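Long-range contact in methyltransferase-like protein 5 (Pyrococcus horikoshii, PDB 1WY7), which binds S-adenosyl-L-homocysteine in a methyltransferase fold and probably transfers methyl groups from S-adenosylmethionine, perhaps to RNA: residues G166-I179 against L190-V203. Residues are numbered along the deposited sequence; the frame is centred on the assembly and turned at random.
Sequences GFVVTHRLTTKIEI and LERITVDIYRFSKV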
ATOM      1  N   GLY A 166      -4.872  14.363 -13.336  1.00 38.74           N
ATOM      2  CA  GLY A 166      -3.754  14.204 -14.248  1.00 38.19           C
ATOM      3  C   GLY A 166      -3.025  12.871 -14.272  1.00 37.96           C
ATOM      4  O   GLY A 166      -1.851  12.818 -14.654  1.00 38.84           O
ATOM      5  N   PHE A 167      -3.702  11.798 -13.874  1.00 36.35           N
ATOM      6  CA  PHE A 167      -3.089  10.465 -13.874  1.00 35.96           C
ATOM      7  C   PHE A 167      -3.892   9.460 -14.689  1.00 35.25           C
ATOM      8  O   PHE A 167      -5.118   9.541 -14.779  1.00 36.68           O
ATOM      9  CB  PHE A 167      -2.934   9.930 -12.436  1.00 34.13           C
ATOM     10  CG  PHE A 167      -1.772  10.528 -11.683  1.00 34.66           C
ATOM     11  CD1 PHE A 167      -1.798  11.860 -11.265  1.00 34.67           C
ATOM     12  CD2 PHE A 167      -0.635   9.768 -11.421  1.00 33.37           C
ATOM     13  CE1 PHE A 167      -0.708  12.423 -10.605  1.00 33.53           C
ATOM     14  CE2 PHE A 167       0.460  10.321 -10.763  1.00 33.14           C
ATOM     15  CZ  PHE A 167       0.426  11.650 -10.354  1.00 34.04           C
ATOM     16  N   VAL A 168      -3.189   8.509 -15.282  1.00 35.82           N
ATOM     17  CA  VAL A 168      -3.827   7.463 -16.064  1.00 35.44           C
ATOM     18  C   VAL A 168      -3.419   6.094 -15.547  1.00 34.20           C
ATOM     19  O   VAL A 168      -2.286   5.897 -15.106  1.00 31.98           O
ATOM     20  CB  VAL A 168      -3.434   7.532 -17.539  1.00 35.38           C
ATOM     21  CG1 VAL A 168      -4.325   8.502 -18.255  1.00 37.77           C
ATOM     22  CG2 VAL A 168      -1.980   7.936 -17.663  1.00 34.78           C
ATOM     23  N   VAL A 169      -4.359   5.161 -15.598  1.00 33.31           N
ATOM     24  CA  VAL A 169      -4.109   3.798 -15.169  1.00 33.46           C
ATOM     25  C   VAL A 169      -3.348   3.103 -16.299  1.00 34.43           C
ATOM     26  O   VAL A 169      -3.822   3.082 -17.439  1.00 35.18           O
ATOM     27  CB  VAL A 169      -5.445   3.047 -14.913  1.00 32.45           C
ATOM     28  CG1 VAL A 169      -5.185   1.551 -14.647  1.00 29.29           C
ATOM     29  CG2 VAL A 169      -6.158   3.674 -13.731  1.00 31.56           C
ATOM     30  N   THR A 170      -2.171   2.558 -15.999  1.00 33.62           N
ATOM     31  CA  THR A 170      -1.392   1.846 -17.016  1.00 32.73           C
ATOM     32  C   THR A 170      -1.542   0.324 -16.836  1.00 32.74           C
ATOM     33  O   THR A 170      -1.442  -0.443 -17.800  1.00 31.45           O
ATOM     34  CB  THR A 170       0.106   2.197 -16.940  1.00 31.55           C
ATOM     35  OG1 THR A 170       0.626   1.779 -15.676  1.00 30.40           O
ATOM     36  CG2 THR A 170       0.315   3.693 -17.103  1.00 28.84           C
ATOM     37  N   HIS A 171      -1.783  -0.102 -15.596  1.00 29.87           N
ATOM     38  CA  HIS A 171      -1.950  -1.519 -15.287  1.00 28.88           C
ATOM     39  C   HIS A 171      -3.000  -1.700 -14.217  1.00 28.45           C
ATOM     40  O   HIS A 171      -3.154  -0.856 -13.334  1.00 29.32           O
ATOM     41  CB  HIS A 171      -0.662  -2.135 -14.749  1.00 25.85           C
ATOM     42  CG  HIS A 171       0.495  -2.069 -15.692  1.00 25.30           C
ATOM     43  ND1 HIS A 171       1.151  -0.894 -15.979  1.00 22.58           N
ATOM     44  CD2 HIS A 171       1.152  -3.042 -16.364  1.00 24.19           C
ATOM     45  CE1 HIS A 171       2.170  -1.147 -16.784  1.00 25.36           C
ATOM     46  NE2 HIS A 171       2.190  -2.445 -17.033  1.00 26.77           N
ATOM     47  N   ARG A 172      -3.721  -2.806 -14.295  1.00 28.44           N
ATOM     48  CA  ARG A 172      -4.727  -3.143 -13.300  1.00 28.39           C
ATOM     49  C   ARG A 172      -4.784  -4.664 -13.249  1.00 29.04           C
ATOM     50  O   ARG A 172      -5.201  -5.307 -14.214  1.00 29.50           O
ATOM     51  CB  ARG A 172      -6.114  -2.588 -13.663  1.00 28.16           C
ATOM     52  CG  ARG A 172      -7.165  -2.818 -12.558  1.00 27.22           C
ATOM     53  CD  ARG A 172      -8.597  -2.530 -13.008  1.00 29.86           C
ATOM     54  NE  ARG A 172      -9.158  -3.644 -13.767  1.00 33.36           N
ATOM     55  CZ  ARG A 172     -10.292  -3.596 -14.462  1.00 36.45           C
ATOM     56  NH1 ARG A 172     -10.713  -4.670 -15.118  1.00 37.93           N
ATOM     57  NH2 ARG A 172     -11.003  -2.477 -14.515  1.00 35.74           N
ATOM     58  N   LEU A 173      -4.338  -5.233 -12.135  1.00 30.52           N
ATOM     59  CA  LEU A 173      -4.351  -6.675 -11.959  1.00 30.35           C
ATOM     60  C   LEU A 173      -5.445  -7.010 -10.967  1.00 31.75           C
ATOM     61  O   LEU A 173      -5.580  -6.352  -9.931  1.00 31.60           O
ATOM     62  CB  LEU A 173      -3.004  -7.178 -11.431  1.00 30.12           C
ATOM     63  CG  LEU A 173      -1.697  -6.691 -12.079  1.00 30.95           C
ATOM     64  CD1 LEU A 173      -0.619  -7.714 -11.770  1.00 31.39           C
ATOM     65  CD2 LEU A 173      -1.832  -6.500 -13.583  1.00 27.55           C
ATOM     66  N   THR A 174      -6.226  -8.034 -11.275  1.00 32.32           N
ATOM     67  CA  THR A 174      -7.306  -8.426 -10.390  1.00 33.19           C
ATOM     68  C   THR A 174      -7.019  -9.765  -9.709  1.00 36.77           C
ATOM     69  O   THR A 174      -6.664 -10.748 -10.369  1.00 36.64           O
ATOM     70  CB  THR A 174      -8.627  -8.496 -11.167  1.00 33.24           C
ATOM     71  OG1 THR A 174      -8.797  -7.277 -11.906  1.00 30.40           O
ATOM     72  CG2 THR A 174      -9.803  -8.676 -10.218  1.00 31.00           C
ATOM     73  N   THR A 175      -7.145  -9.781  -8.382  1.00 37.63           N
ATOM     74  CA  THR A 175      -6.916 -10.980  -7.572  1.00 40.67           C
ATOM     75  C   THR A 175      -7.858 -11.044  -6.385  1.00 41.87           C
ATOM     76  O   THR A 175      -8.422 -10.038  -5.960  1.00 41.08           O
ATOM     77  CB  THR A 175      -5.495 -11.059  -6.959  1.00 42.22           C
ATOM     78  OG1 THR A 175      -4.997  -9.736  -6.740  1.00 44.81           O
ATOM     79  CG2 THR A 175      -4.554 -11.855  -7.844  1.00 45.80           C
ATOM     80  N   LYS A 176      -7.999 -12.244  -5.839  1.00 43.04           N
ATOM     81  CA  LYS A 176      -8.849 -12.471  -4.683  1.00 44.54           C
ATOM     82  C   LYS A 176      -7.943 -12.592  -3.475  1.00 44.34           C
ATOM     83  O   LYS A 176      -6.937 -13.302  -3.515  1.00 44.55           O
ATOM     84  CB  LYS A 176      -9.633 -13.774  -4.852  1.00 45.81           C
ATOM     85  CG  LYS A 176     -10.082 -14.025  -6.282  1.00 50.83           C
ATOM     86  CD  LYS A 176     -10.995 -15.240  -6.411  1.00 52.84           C
ATOM     87  CE  LYS A 176     -12.418 -14.906  -6.000  1.00 54.88           C
ATOM     88  NZ  LYS A 176     -13.363 -16.011  -6.320  1.00 56.44           N
ATOM     89  N   ILE A 177      -8.273 -11.887  -2.404  1.00 43.83           N
ATOM     90  CA  ILE A 177      -7.468 -11.982  -1.195  1.00 43.49           C
ATOM     91  C   ILE A 177      -8.334 -12.544  -0.089  1.00 44.29           C
ATOM     92  O   ILE A 177      -9.558 -12.577  -0.202  1.00 43.55           O
ATOM     93  CB  ILE A 177      -6.923 -10.609  -0.742  1.00 42.09           C
ATOM     94  CG1 ILE A 177      -8.082  -9.658  -0.405  1.00 39.03           C
ATOM     95  CG2 ILE A 177      -6.021 -10.030  -1.834  1.00 42.49           C
ATOM     96  CD1 ILE A 177      -7.625  -8.324   0.173  1.00 35.39           C
ATOM     97  N   GLU A 178      -7.696 -12.998   0.976  1.00 45.78           N
ATOM     98  CA  GLU A 178      -8.424 -13.536   2.105  1.00 48.53           C
ATOM     99  C   GLU A 178      -7.950 -12.835   3.358  1.00 47.73           C
ATOM    100  O   GLU A 178      -6.775 -12.903   3.713  1.00 47.15           O
ATOM    101  CB  GLU A 178      -8.189 -15.044   2.214  1.00 50.71           C
ATOM    102  CG  GLU A 178      -8.628 -15.797   0.973  1.00 54.93           C
ATOM    103  CD  GLU A 178      -8.488 -17.295   1.112  1.00 57.57           C
ATOM    104  OE1 GLU A 178      -7.356 -17.774   1.340  1.00 58.78           O
ATOM    105  OE2 GLU A 178      -9.515 -17.995   0.988  1.00 60.02           O
ATOM    106  N   ILE A 179      -8.864 -12.146   4.021  1.00 47.48           N
ATOM    107  CA  ILE A 179      -8.503 -11.455   5.237  1.00 47.71           C
ATOM    108  C   ILE A 179      -9.052 -12.278   6.386  1.00 47.98           C
ATOM    109  O   ILE A 179     -10.261 -12.356   6.581  1.00 47.35           O
ATOM    110  CB  ILE A 179      -9.089 -10.026   5.267  1.00 47.44           C
ATOM    111  CG1 ILE A 179      -8.680  -9.276   3.989  1.00 48.33           C
ATOM    112  CG2 ILE A 179      -8.565  -9.277   6.487  1.00 45.05           C
ATOM    113  CD1 ILE A 179      -9.242  -7.865   3.877  1.00 47.60           C
ATOM    114  N   LEU A 190     -11.879 -16.791   6.720  1.00 68.33           N
ATOM    115  CA  LEU A 190     -11.356 -15.671   5.932  1.00 65.37           C
ATOM    116  C   LEU A 190     -12.478 -14.892   5.242  1.00 62.93           C
ATOM    117  O   LEU A 190     -13.531 -15.437   4.926  1.00 62.68           O
ATOM    118  CB  LEU A 190     -10.353 -16.171   4.885  1.00 64.21           C
ATOM    119  CG  LEU A 190      -9.114 -16.895   5.415  1.00 66.74           C
ATOM    120  CD1 LEU A 190      -8.217 -17.337   4.269  1.00 67.15           C
ATOM    121  CD2 LEU A 190      -8.345 -16.005   6.381  1.00 66.25           C
ATOM    122  N   GLU A 191     -12.231 -13.605   5.046  1.00 60.41           N
ATOM    123  CA  GLU A 191     -13.168 -12.734   4.341  1.00 57.41           C
ATOM    124  C   GLU A 191     -12.516 -12.685   2.952  1.00 55.18           C
ATOM    125  O   GLU A 191     -11.441 -12.106   2.796  1.00 52.38           O
ATOM    126  CB  GLU A 191     -13.186 -11.343   4.996  1.00 56.61           C
ATOM    127  CG  GLU A 191     -14.198 -10.358   4.412  1.00 57.46           C
ATOM    128  CD  GLU A 191     -14.158  -8.986   5.090  1.00 59.29           C
ATOM    129  OE1 GLU A 191     -14.926  -8.091   4.677  1.00 58.69           O
ATOM    130  OE2 GLU A 191     -13.360  -8.796   6.035  1.00 60.48           O
ATOM    131  N   ARG A 192     -13.140 -13.328   1.963  1.00 54.98           N
ATOM    132  CA  ARG A 192     -12.583 -13.375   0.613  1.00 54.31           C
ATOM    133  C   ARG A 192     -13.161 -12.300  -0.299  1.00 51.84           C
ATOM    134  O   ARG A 192     -14.326 -12.375  -0.692  1.00 53.35           O
ATOM    135  CB  ARG A 192     -12.828 -14.752  -0.023  1.00 57.82           C
ATOM    136  CG  ARG A 192     -12.057 -15.904   0.618  1.00 61.76           C
ATOM    137  CD  ARG A 192     -12.728 -16.402   1.896  1.00 66.95           C
ATOM    138  NE  ARG A 192     -13.596 -17.557   1.666  1.00 68.53           N
ATOM    139  CZ  ARG A 192     -13.169 -18.724   1.186  1.00 70.27           C
ATOM    140  NH1 ARG A 192     -11.888 -18.890   0.885  1.00 70.33           N
ATOM    141  NH2 ARG A 192     -14.021 -19.729   1.011  1.00 70.62           N
ATOM    142  N   ILE A 193     -12.353 -11.299  -0.628  1.00 46.18           N
ATOM    143  CA  ILE A 193     -12.797 -10.234  -1.519  1.00 42.63           C
ATOM    144  C   ILE A 193     -11.915 -10.173  -2.753  1.00 39.08           C
ATOM    145  O   ILE A 193     -10.798 -10.675  -2.763  1.00 35.89           O
ATOM    146  CB  ILE A 193     -12.733  -8.825  -0.873  1.00 42.40           C
ATOM    147  CG1 ILE A 193     -11.365  -8.618  -0.234  1.00 43.68           C
ATOM    148  CG2 ILE A 193     -13.864  -8.636   0.113  1.00 44.31           C
ATOM    149  CD1 ILE A 193     -11.056  -7.163   0.083  1.00 45.88           C
ATOM    150  N   THR A 194     -12.428  -9.533  -3.792  1.00 36.90           N
ATOM    151  CA  THR A 194     -11.686  -9.390  -5.016  1.00 35.09           C
ATOM    152  C   THR A 194     -11.238  -7.946  -5.123  1.00 34.56           C
ATOM    153  O   THR A 194     -12.055  -7.032  -5.045  1.00 35.64           O
ATOM    154  CB  THR A 194     -12.555  -9.748  -6.201  1.00 35.44           C
ATOM    155  OG1 THR A 194     -13.080 -11.064  -5.999  1.00 35.38           O
ATOM    156  CG2 THR A 194     -11.741  -9.702  -7.486  1.00 32.68           C
ATOM    157  N   VAL A 195      -9.935  -7.744  -5.284  1.00 31.30           N
ATOM    158  CA  VAL A 195      -9.392  -6.399  -5.399  1.00 28.39           C
ATOM    159  C   VAL A 195      -8.630  -6.208  -6.711  1.00 29.26           C
ATOM    160  O   VAL A 195      -8.230  -7.174  -7.367  1.00 26.31           O
ATOM    161  CB  VAL A 195      -8.403  -6.068  -4.220  1.00 28.97           C
ATOM    162  CG1 VAL A 195      -9.138  -6.089  -2.874  1.00 26.68           C
ATOM    163  CG2 VAL A 195      -7.254  -7.074  -4.194  1.00 25.36           C
ATOM    164  N   ASP A 196      -8.456  -4.944  -7.087  1.00 27.18           N
ATOM    165  CA  ASP A 196      -7.703  -4.568  -8.268  1.00 27.62           C
ATOM    166  C   ASP A 196      -6.443  -3.905  -7.735  1.00 27.57           C
ATOM    167  O   ASP A 196      -6.494  -3.132  -6.769  1.00 27.89           O
ATOM    168  CB  ASP A 196      -8.449  -3.531  -9.119  1.00 28.41           C
ATOM    169  CG  ASP A 196      -9.648  -4.104  -9.832  1.00 31.44           C
ATOM    170  OD1 ASP A 196     -10.681  -3.407  -9.866  1.00 29.75           O
ATOM    171  OD2 ASP A 196      -9.563  -5.235 -10.359  1.00 28.58           O
ATOM    172  N   ILE A 197      -5.316  -4.220  -8.353  1.00 27.12           N
ATOM    173  CA  ILE A 197      -4.052  -3.607  -7.993  1.00 25.99           C
ATOM    174  C   ILE A 197      -3.800  -2.653  -9.163  1.00 27.22           C
ATOM    175  O   ILE A 197      -3.676  -3.084 -10.316  1.00 27.57           O
ATOM    176  CB  ILE A 197      -2.930  -4.657  -7.896  1.00 24.93           C
ATOM    177  CG1 ILE A 197      -3.285  -5.678  -6.814  1.00 23.35           C
ATOM    178  CG2 ILE A 197      -1.603  -3.972  -7.606  1.00 23.51           C
ATOM    179  CD1 ILE A 197      -2.266  -6.775  -6.643  1.00 23.16           C
ATOM    180  N   TYR A 198      -3.759  -1.357  -8.872  1.00 26.56           N
ATOM    181  CA  TYR A 198      -3.559  -0.354  -9.909  1.00 26.42           C
ATOM    182  C   TYR A 198      -2.168   0.227  -9.953  1.00 26.40           C
ATOM    183  O   TYR A 198      -1.462   0.261  -8.954  1.00 28.53           O
ATOM    184  CB  TYR A 198      -4.487   0.858  -9.713  1.00 23.95           C
ATOM    185  CG  TYR A 198      -5.964   0.641  -9.894  1.00 24.33           C
ATOM    186  CD1 TYR A 198      -6.751   0.130  -8.858  1.00 23.09           C
ATOM    187  CD2 TYR A 198      -6.597   1.010 -11.084  1.00 24.03           C
ATOM    188  CE1 TYR A 198      -8.140  -0.003  -9.005  1.00 22.53           C
ATOM    189  CE2 TYR A 198      -7.980   0.880 -11.238  1.00 21.39           C
ATOM    190  CZ  TYR A 198      -8.738   0.371 -10.196  1.00 20.06           C
ATOM    191  OH  TYR A 198     -10.086   0.192 -10.368  1.00 22.81           O
ATOM    192  N   ARG A 199      -1.803   0.701 -11.136  1.00 27.42           N
ATOM    193  CA  ARG A 199      -0.556   1.408 -11.347  1.00 27.67           C
ATOM    194  C   ARG A 199      -0.993   2.661 -12.097  1.00 29.42           C
ATOM    195  O   ARG A 199      -1.526   2.563 -13.202  1.00 30.73           O
ATOM    196  CB  ARG A 199       0.425   0.646 -12.215  1.00 27.40           C
ATOM    197  CG  ARG A 199       1.688   1.483 -12.421  1.00 27.04           C
ATOM    198  CD  ARG A 199       2.710   0.845 -13.314  1.00 29.00           C
ATOM    199  NE  ARG A 199       3.907   1.682 -13.376  1.00 30.37           N
ATOM    200  CZ  ARG A 199       4.104   2.652 -14.264  1.00 30.88           C
ATOM    201  NH1 ARG A 199       5.229   3.358 -14.221  1.00 25.80           N
ATOM    202  NH2 ARG A 199       3.187   2.903 -15.203  1.00 26.72           N
ATOM    203  N   PHE A 200      -0.797   3.821 -11.482  1.00 29.35           N
ATOM    204  CA  PHE A 200      -1.167   5.105 -12.076  1.00 29.60           C
ATOM    205  C   PHE A 200       0.125   5.806 -12.504  1.00 32.64           C
ATOM    206  O   PHE A 200       1.144   5.701 -11.822  1.00 30.44           O
ATOM    207  CB  PHE A 200      -1.872   5.996 -11.042  1.00 25.83           C
ATOM    208  CG  PHE A 200      -3.114   5.388 -10.437  1.00 25.18           C
ATOM    209  CD1 PHE A 200      -4.345   5.533 -11.052  1.00 24.90           C
ATOM    210  CD2 PHE A 200      -3.056   4.740  -9.208  1.00 23.45           C
ATOM    211  CE1 PHE A 200      -5.508   5.050 -10.454  1.00 25.10           C
ATOM    212  CE2 PHE A 200      -4.208   4.256  -8.600  1.00 23.39           C
ATOM    213  CZ  PHE A 200      -5.436   4.410  -9.219  1.00 22.82           C
ATOM    214  N   SER A 201       0.078   6.524 -13.622  1.00 34.82           N
ATOM    215  CA  SER A 201       1.240   7.250 -14.117  1.00 37.78           C
ATOM    216  C   SER A 201       0.789   8.670 -14.470  1.00 40.32           C
ATOM    217  O   SER A 201      -0.264   8.844 -15.094  1.00 39.74           O
ATOM    218  CB  SER A 201       1.793   6.546 -15.357  1.00 39.13           C
ATOM    219  OG  SER A 201       2.982   7.167 -15.809  1.00 41.15           O
ATOM    220  N   LYS A 202       1.563   9.679 -14.081  1.00 43.24           N
ATOM    221  CA  LYS A 202       1.184  11.066 -14.374  1.00 48.14           C
ATOM    222  C   LYS A 202       1.212  11.363 -15.876  1.00 49.99           C
ATOM    223  O   LYS A 202       2.245  11.205 -16.525  1.00 49.62           O
ATOM    224  CB  LYS A 202       2.099  12.051 -13.637  1.00 49.53           C
ATOM    225  CG  LYS A 202       1.646  13.498 -13.789  1.00 52.72           C
ATOM    226  CD  LYS A 202       2.237  14.417 -12.733  1.00 55.40           C
ATOM    227  CE  LYS A 202       1.424  15.707 -12.651  1.00 57.10           C
ATOM    228  NZ  LYS A 202       1.885  16.622 -11.564  1.00 59.88           N
ATOM    229  N   VAL A 203       0.073  11.800 -16.416  1.00 54.01           N
ATOM    230  CA  VAL A 203      -0.045  12.102 -17.846  1.00 57.99           C
ATOM    231  C   VAL A 203       1.113  12.969 -18.330  1.00 60.76           C
ATOM    232  O   VAL A 203       1.353  14.060 -17.807  1.00 59.95           O
ATOM    233  CB  VAL A 203      -1.388  12.794 -18.161  1.00 58.19           C
ATOM    234  CG1 VAL A 203      -1.484  13.090 -19.648  1.00 58.16           C
ATOM    235  CG2 VAL A 203      -2.542  11.894 -17.729  1.00 57.97           C
TER
HETATM  236  O   HOH W   1     -10.801   0.146 -13.614  1.00 37.45           O
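Arg199, extended from CG to NE, sends NH2 to Thr170 OG1 (2.8 Å), an acceptor lying in the guanidinium plane. The same OG1 is hydrogen-bonded to His171 ND1 (2.7 Å) in the plane of the imidazole, which fixes that ring nearly perpendicular to the guanidinium, with ND1 3.5 Å from Arg199 CD. Asp47 and Tyr145 hold the other guanidinium nitrogens. Here a classic beta bulge sets two residues, Thr170 and His171, against the single Arg199 and moves the pairing on by one.

Strands 167-179 and 191-202 form the antiparallel beta hairpin that closes the seven-stranded methyltransferase sheet: 191-202 lies between strand 143-149 and 167-179, the sheet edge. Backbone hydrogen bonds run from Val203 N to Gly166 O at one end to Glu191 N and Ile179 O at the other.

On the opposite face, Thr174 OG1 donates to Asp196 OD2 (2.7 Å), nearly along the C-O axis, while Arg155 pairs with OD1. Arg172 adds a long, purely electrostatic bridge to Asp196; its CG lies over a face of the Tyr198 ring. Further along, Arg192 NH1 and Glu178 OE2 form a salt bridge, modelled implausibly short and doubtful in detail.

A CH-pi contact sets Lys202 CB over the face of the Phe167 ring, 3.9 Å from its centroid; with CG beside the backbone N (chi1 -78°), that ring leans across the Lys202 backbone. Phe138 stacks on Phe167, so an alanine here would probably leave both Phe138 and the Lys202 methylenes without their aromatic partner. On the face shared with Arg199, Ile177 CG1 presses tightly on Ile193 CG1 (3.4 Å), with Ile177 also resting on Ala34 of helix 32-44.

Arg155 and, more weakly, distant Arg172 thus offset the charge of buried Asp196 while Thr174 donates a hydrogen bond, probably favouring the ionised carboxylate, whereas Thr175 OG1 is buried without a polar partner.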